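Local structure of ParB domain protein nuclease (Sulfolobus solfataricus, 5K5D) at residues K40-E44 against K45-F49; Q117-A120 against D121-K125; T226-D230 against M231-D235. The protein probably acts in archaeal DNA segregation as a ParB-type partition protein, with a ParB-like N-terminal domain and a putative nuclease activity. The protein carries 4 engineered substitutions. All coordinates share one frame; numbering follows the deposited sequence.

Contact 1: residues K40-E44 against K45-F49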
# COMPACT_ATOMS: atom_id res chain seq x y z
N LYS B 40 4.79 9.23 -23.42
CA LYS B 40 5.39 9.06 -24.73
C LYS B 40 4.98 7.73 -25.33
O LYS B 40 4.84 7.61 -26.55
CB LYS B 40 6.92 9.15 -24.65
CG LYS B 40 7.58 7.94 -24.03
CD LYS B 40 8.66 7.38 -24.93
CE LYS B 40 9.78 8.39 -25.14
NZ LYS B 40 10.90 7.81 -25.93
N SER B 41 4.78 6.73 -24.47
CA SER B 41 4.29 5.43 -24.90
C SER B 41 3.01 5.62 -25.70
O SER B 41 2.88 5.11 -26.82
CB SER B 41 4.01 4.54 -23.69
OG SER B 41 5.09 4.55 -22.78
N LEU B 42 2.07 6.37 -25.13
CA LEU B 42 0.80 6.65 -25.79
C LEU B 42 0.97 7.63 -26.95
O LEU B 42 0.19 7.62 -27.90
CB LEU B 42 -0.21 7.20 -24.78
CG LEU B 42 -0.65 6.24 -23.66
CD1 LEU B 42 -1.39 6.98 -22.56
CD2 LEU B 42 -1.50 5.12 -24.23
N ARG B 43 2.00 8.46 -26.86
CA ARG B 43 2.28 9.45 -27.90
C ARG B 43 2.73 8.75 -29.19
O ARG B 43 2.14 8.94 -30.25
CB ARG B 43 3.38 10.40 -27.42
CG ARG B 43 3.40 11.75 -28.11
CD ARG B 43 4.63 12.55 -27.68
NE ARG B 43 4.88 12.45 -26.24
CZ ARG B 43 4.38 13.27 -25.33
NH1 ARG B 43 3.60 14.28 -25.70
NH2 ARG B 43 4.67 13.10 -24.05
N GLU B 44 3.78 7.95 -29.07
CA GLU B 44 4.38 7.26 -30.21
C GLU B 44 3.51 6.15 -30.76
O GLU B 44 3.05 6.21 -31.90
CB GLU B 44 5.74 6.68 -29.82
CG GLU B 44 6.78 7.70 -29.40
CD GLU B 44 8.14 7.08 -29.14
OE1 GLU B 44 8.41 6.68 -27.99
OE2 GLU B 44 8.93 6.98 -30.10
N LYS B 45 3.30 5.11 -29.95
CA LYS B 45 2.66 3.89 -30.41
C LYS B 45 1.24 3.71 -29.89
O LYS B 45 0.71 2.60 -29.90
CB LYS B 45 3.52 2.68 -30.04
CG LYS B 45 4.32 2.87 -28.77
CD LYS B 45 5.28 1.72 -28.55
CE LYS B 45 6.20 1.99 -27.38
NZ LYS B 45 5.43 2.32 -26.15
N SER B 46 0.63 4.80 -29.45
CA SER B 46 -0.73 4.76 -28.94
C SER B 46 -0.85 3.78 -27.78
O SER B 46 0.11 3.54 -27.04
CB SER B 46 -1.70 4.36 -30.05
OG SER B 46 -1.59 5.23 -31.16
N GLN B 47 -2.04 3.21 -27.63
CA GLN B 47 -2.33 2.30 -26.53
C GLN B 47 -1.75 0.91 -26.75
O GLN B 47 -2.27 0.13 -27.54
CB GLN B 47 -3.84 2.18 -26.32
CG GLN B 47 -4.32 2.82 -25.04
CD GLN B 47 -5.71 2.34 -24.65
OE1 GLN B 47 -6.68 2.52 -25.39
NE2 GLN B 47 -5.80 1.71 -23.48
N ILE B 48 -0.68 0.60 -26.03
CA ILE B 48 -0.09 -0.74 -26.06
C ILE B 48 -0.92 -1.67 -25.17
O ILE B 48 -1.25 -2.79 -25.56
CB ILE B 48 1.37 -0.72 -25.57
CG1 ILE B 48 2.23 0.15 -26.48
CG2 ILE B 48 1.92 -2.14 -25.52
CD1 ILE B 48 2.39 -0.40 -27.89
N PHE B 49 -1.25 -1.19 -23.98
CA PHE B 49 -2.03 -1.95 -23.02
C PHE B 49 -3.39 -1.31 -22.78
O PHE B 49 -3.50 -0.08 -22.72
CB PHE B 49 -1.28 -2.06 -21.69
CG PHE B 49 -0.03 -2.89 -21.77
CD1 PHE B 49 -0.05 -4.14 -22.38
CD2 PHE B 49 1.16 -2.43 -21.25
CE1 PHE B 49 1.10 -4.91 -22.45
CE2 PHE B 49 2.31 -3.19 -21.32
CZ PHE B 49 2.28 -4.43 -21.93
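L42 and Q47 meet where helix 37-45 gives way to a loop, and they form the tightly packed half of this turn. Their side chains run side by side in the same direction, with CD2 of L42 3.7 Å from CG of Q47. CB of L42 points away from the loop, but with CG beside the backbone N (chi1 -65°) and anti to the carbonyl carbon, the CD2 branch comes back alongside Q47. N of K45 donates to O of S41 at 3.2 Å, a somewhat bent i to i+4 helical bond. The arrangement is that of a helix C-terminus: S46, with positive phi, is the first residue to leave helical geometry. It faces L42 through a reciprocal pair of CA-H...O contacts: CA of S46 lies 3.2 Å from O of L42, and CA of L42 lies 3.4 Å from O of S46, the latter nearly straight (167° at the hydrogen). The turn also sets two acceptors close together, with O of S41 3.2 Å from O of S46.

The other half is polar, exposed and looser. The K45 chain passes over the S41 carbonyl and bends at its last torsion (chi4 54°), bringing NZ to 3.6 Å from CB of S41; the S41 hydroxyl itself is hydrogen-bonded to the carbonyl of D37. Further out, NZ of K40 reaches OE1 of E44 in a weak salt bridge of 3.4 Å, one turn apart on the helix.

L42 is the only buried residue among those that touch. It and Q47 both rest on M69 of helix 63-71, while OE1 of Q47 is hydrogen-bonded to the backbone N of K78, which ties the loop before strand 51-53 to strand 76-82.

Contact 2: residues Q117-A120 against D121-K125; sequences QKIA and DRIAK
Q117 and D121, one helical turn apart, are joined first through the backbone: N of D121 donates to O of Q117 (2.9 Å, N-H...O angle 166°). The same i to i+4 pattern links N of I123 to O of I119 and N of A124 to O of A120, each at 3.0 Å. N of R122 makes only weak bonds, to O of I119 and, doubtfully, O of K118; its NH1 bond to O of K118 is likewise weak and doubtful.

Among the polar side chains, Q117 has CG anti to the backbone N (chi1 175°) and runs on extended past the D121 carboxylate, CG lying 3.8 Å from OD1 of D121 and the amide and carboxylate planes 48° apart. The D121 carboxylate is satisfied elsewhere, by a salt bridge to R199 and the hydroxyl of Y173. K118 and R122 point the same way, CB of K118 lying 3.7 Å from NH1 of R122; NE of R122 forms a salt bridge with E24.

The apolar contact is looser, CG2 of I119 and CG1 of I123 being 4.3 Å apart.

Three helices touch this part of helix 109-128: 170-180 at Q117, I119 and A120, 90-99 at R122 and I123, and 203-210 at Q117.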
# COMPACT_ATOMS: atom_id res chain seq x y z
N GLN B 117 -0.22 -1.82 1.84
CA GLN B 117 -0.98 -1.60 3.06
C GLN B 117 -2.39 -1.10 2.76
O GLN B 117 -3.36 -1.57 3.35
CB GLN B 117 -0.27 -0.62 4.00
CG GLN B 117 -1.09 -0.27 5.23
CD GLN B 117 -0.41 0.74 6.13
OE1 GLN B 117 0.82 0.85 6.13
NE2 GLN B 117 -1.20 1.47 6.90
N LYS B 118 -2.51 -0.13 1.85
CA LYS B 118 -3.82 0.42 1.50
C LYS B 118 -4.73 -0.69 1.02
O LYS B 118 -5.91 -0.72 1.35
CB LYS B 118 -3.69 1.48 0.41
CG LYS B 118 -3.25 2.84 0.89
CD LYS B 118 -3.22 3.83 -0.26
CE LYS B 118 -2.50 5.10 0.12
NZ LYS B 118 -2.41 6.04 -1.03
N ILE B 119 -4.16 -1.60 0.24
CA ILE B 119 -4.91 -2.74 -0.26
C ILE B 119 -5.27 -3.71 0.87
O ILE B 119 -6.44 -4.02 1.07
CB ILE B 119 -4.13 -3.48 -1.37
CG1 ILE B 119 -3.94 -2.56 -2.58
CG2 ILE B 119 -4.86 -4.74 -1.79
CD1 ILE B 119 -5.24 -2.12 -3.25
N ALA B 120 -4.26 -4.17 1.62
CA ALA B 120 -4.49 -5.17 2.66
C ALA B 120 -5.50 -4.71 3.71
O ALA B 120 -6.31 -5.50 4.20
CB ALA B 120 -3.17 -5.57 3.32
N ASP B 121 -5.45 -3.42 4.05
CA ASP B 121 -6.41 -2.80 4.96
C ASP B 121 -7.83 -2.88 4.42
O ASP B 121 -8.78 -3.09 5.18
CB ASP B 121 -6.05 -1.33 5.20
CG ASP B 121 -4.90 -1.16 6.19
OD1 ASP B 121 -4.18 -2.15 6.47
OD2 ASP B 121 -4.72 -0.03 6.68
N ARG B 122 -7.99 -2.69 3.11
CA ARG B 122 -9.31 -2.76 2.48
C ARG B 122 -9.84 -4.18 2.54
O ARG B 122 -10.98 -4.42 2.93
CB ARG B 122 -9.26 -2.32 1.02
CG ARG B 122 -8.69 -0.93 0.76
CD ARG B 122 -9.39 0.14 1.56
NE ARG B 122 -9.31 1.44 0.90
CZ ARG B 122 -8.25 2.26 0.96
NH1 ARG B 122 -7.18 1.91 1.66
NH2 ARG B 122 -8.28 3.42 0.32
N ILE B 123 -8.99 -5.13 2.15
CA ILE B 123 -9.36 -6.53 2.14
C ILE B 123 -9.74 -7.02 3.53
O ILE B 123 -10.60 -7.89 3.69
CB ILE B 123 -8.23 -7.41 1.57
CG1 ILE B 123 -7.98 -7.08 0.10
CG2 ILE B 123 -8.55 -8.89 1.74
CD1 ILE B 123 -9.14 -7.39 -0.80
N ALA B 124 -9.09 -6.46 4.55
CA ALA B 124 -9.36 -6.85 5.93
C ALA B 124 -10.78 -6.47 6.33
O ALA B 124 -11.49 -7.27 6.94
CB ALA B 124 -8.36 -6.20 6.87
N LYS B 125 -11.20 -5.26 5.98
CA LYS B 125 -12.54 -4.78 6.27
C LYS B 125 -13.58 -5.57 5.47
O LYS B 125 -14.69 -5.80 5.94
CB LYS B 125 -12.66 -3.30 5.95
CG LYS B 125 -11.64 -2.42 6.66
CD LYS B 125 -11.83 -0.97 6.26
CE LYS B 125 -10.87 -0.03 6.97
NZ LYS B 125 -11.07 1.37 6.51

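Contact 3: residues T226-D230 against M231-D235; sequences TRVKD and MGILD. Engineered in segment 231-235: M231 (natural residue Leu).
Helix 218-230 ends in a glycine C-cap resembling a Schellman motif, with V228 and I233 making its 6→1 bond and apolar contact. N of I233 donates back to O of V228, five residues earlier, at 2.9 Å; the bond lies in line with the V228 carbonyl, the C=O...N angle being 179°. Between them G232 takes positive phi, a backbone shape that favours glycine, and this swings I233 back over the last turn. The side-chain fit is tight: CG1 of V228, placed anti to its backbone N (chi1 176°), lies 3.4 Å from CG1 of I233 and is also pressed against the I233 carbonyl, while CB of L234 is more distant at 4.5 Å.

The preceding turn is held by O of R227, which accepts from two backbone donors, N of D230 at 2.9 Å and N of M231 at 3.2 Å. M231 is an engineered selenomethionine, leucine in the natural sequence. Bent at chi2 and chi3, its chain crosses the R227 side chain, and SE sits over the centre of one guanidinium face, 3.5 Å from both CZ and NH1. The methyl CE folds back to within 3.6 Å of CB of D230. R227 is fixed in turn by partners elsewhere: NE donates to the carbonyl of I258, and NH2 forms a salt bridge with D261.

V228 also touches I258, so helix 252-259 backs the cap. I233 then occupies the N-cap position of helix 234-238. The arrangement is a short connection between two consecutive helices, made by a C-cap with glycine at the positive-phi position and an apolar contact across it.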
# COMPACT_ATOMS: atom_id res chain seq x y z
N THR B 226 12.49 -3.55 16.92
CA THR B 226 13.06 -4.58 17.77
C THR B 226 14.04 -3.99 18.78
O THR B 226 14.11 -4.44 19.93
CB THR B 226 13.75 -5.67 16.94
OG1 THR B 226 14.68 -5.06 16.03
CG2 THR B 226 12.72 -6.45 16.13
N ARG B 227 14.79 -2.98 18.35
CA ARG B 227 15.73 -2.29 19.22
C ARG B 227 15.01 -1.63 20.39
O ARG B 227 15.22 -1.98 21.55
CB ARG B 227 16.51 -1.26 18.42
CG ARG B 227 17.22 -0.20 19.25
CD ARG B 227 18.34 -0.79 20.08
NE ARG B 227 19.12 0.24 20.74
CZ ARG B 227 20.20 0.01 21.48
NH1 ARG B 227 20.63 -1.24 21.65
NH2 ARG B 227 20.86 1.01 22.04
N VAL B 228 14.15 -0.67 20.08
CA VAL B 228 13.45 0.11 21.09
C VAL B 228 12.55 -0.73 22.00
O VAL B 228 12.23 -0.32 23.11
CB VAL B 228 12.63 1.25 20.44
CG1 VAL B 228 11.84 1.99 21.48
CG2 VAL B 228 13.56 2.22 19.72
N LYS B 229 12.17 -1.92 21.54
CA LYS B 229 11.31 -2.79 22.34
C LYS B 229 12.13 -3.67 23.28
O LYS B 229 11.60 -4.25 24.23
CB LYS B 229 10.40 -3.64 21.46
CG LYS B 229 11.07 -4.86 20.85
CD LYS B 229 10.14 -5.57 19.88
CE LYS B 229 10.74 -6.87 19.37
NZ LYS B 229 10.82 -7.91 20.44
N ASP B 230 13.43 -3.79 23.00
CA ASP B 230 14.33 -4.50 23.90
C ASP B 230 14.74 -3.58 25.04
O ASP B 230 14.88 -4.02 26.18
CB ASP B 230 15.56 -5.01 23.14
CG ASP B 230 15.22 -6.07 22.12
OD1 ASP B 230 14.11 -6.63 22.18
OD2 ASP B 230 16.07 -6.35 21.25
N MSE B 231 14.92 -2.30 24.72
CA MSE B 231 15.27 -1.30 25.72
C MSE B 231 14.07 -0.97 26.60
O MSE B 231 14.17 -0.15 27.52
CB MSE B 231 15.77 -0.02 25.05
CG MSE B 231 16.73 -0.23 23.88
SE MSE B 231 18.47 -0.93 24.40
CE MSE B 231 18.04 -2.83 24.53
N GLY B 232 12.93 -1.58 26.30
CA GLY B 232 11.70 -1.33 27.04
C GLY B 232 11.23 0.11 26.91
O GLY B 232 10.65 0.66 27.85
N ILE B 233 11.46 0.71 25.75
CA ILE B 233 11.11 2.12 25.54
C ILE B 233 10.31 2.34 24.26
O ILE B 233 10.41 3.39 23.64
CB ILE B 233 12.37 3.00 25.49
CG1 ILE B 233 13.37 2.42 24.49
CG2 ILE B 233 13.00 3.10 26.86
CD1 ILE B 233 14.66 3.18 24.41
N LEU B 234 9.53 1.34 23.88
CA LEU B 234 8.67 1.45 22.70
C LEU B 234 7.74 2.66 22.84
O LEU B 234 7.61 3.46 21.92
CB LEU B 234 7.87 0.16 22.51
CG LEU B 234 7.08 -0.04 21.22
CD1 LEU B 234 7.99 -0.39 20.06
CD2 LEU B 234 6.05 -1.14 21.43
N ASP B 235 7.10 2.78 24.00
CA ASP B 235 6.09 3.82 24.23
C ASP B 235 6.68 5.21 24.43
O ASP B 235 6.06 6.21 24.09
CB ASP B 235 5.22 3.47 25.44
CG ASP B 235 4.28 2.32 25.15
OD1 ASP B 235 3.79 2.22 24.01
OD2 ASP B 235 4.02 1.51 26.07

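The three contacts follow one another along the chain without touching. Contact 1 lies in the ParB-like N-terminal region and contact 3 in the second family region, on opposite sides of the chain's centre, with their own centres 51 Å apart. Contact 2 lies much nearer the middle, about 8 Å from the chain's centre. Its centre is 32 Å from that of contact 1 and 27 Å from that of contact 3, and nearest atoms stay about 19 Å and 16 Å away, respectively. Contacts 1 and 3 both mark helix ends where a residue with positive phi breaks the helix, whereas contact 2 lies within helix 109-128, between them in sequence.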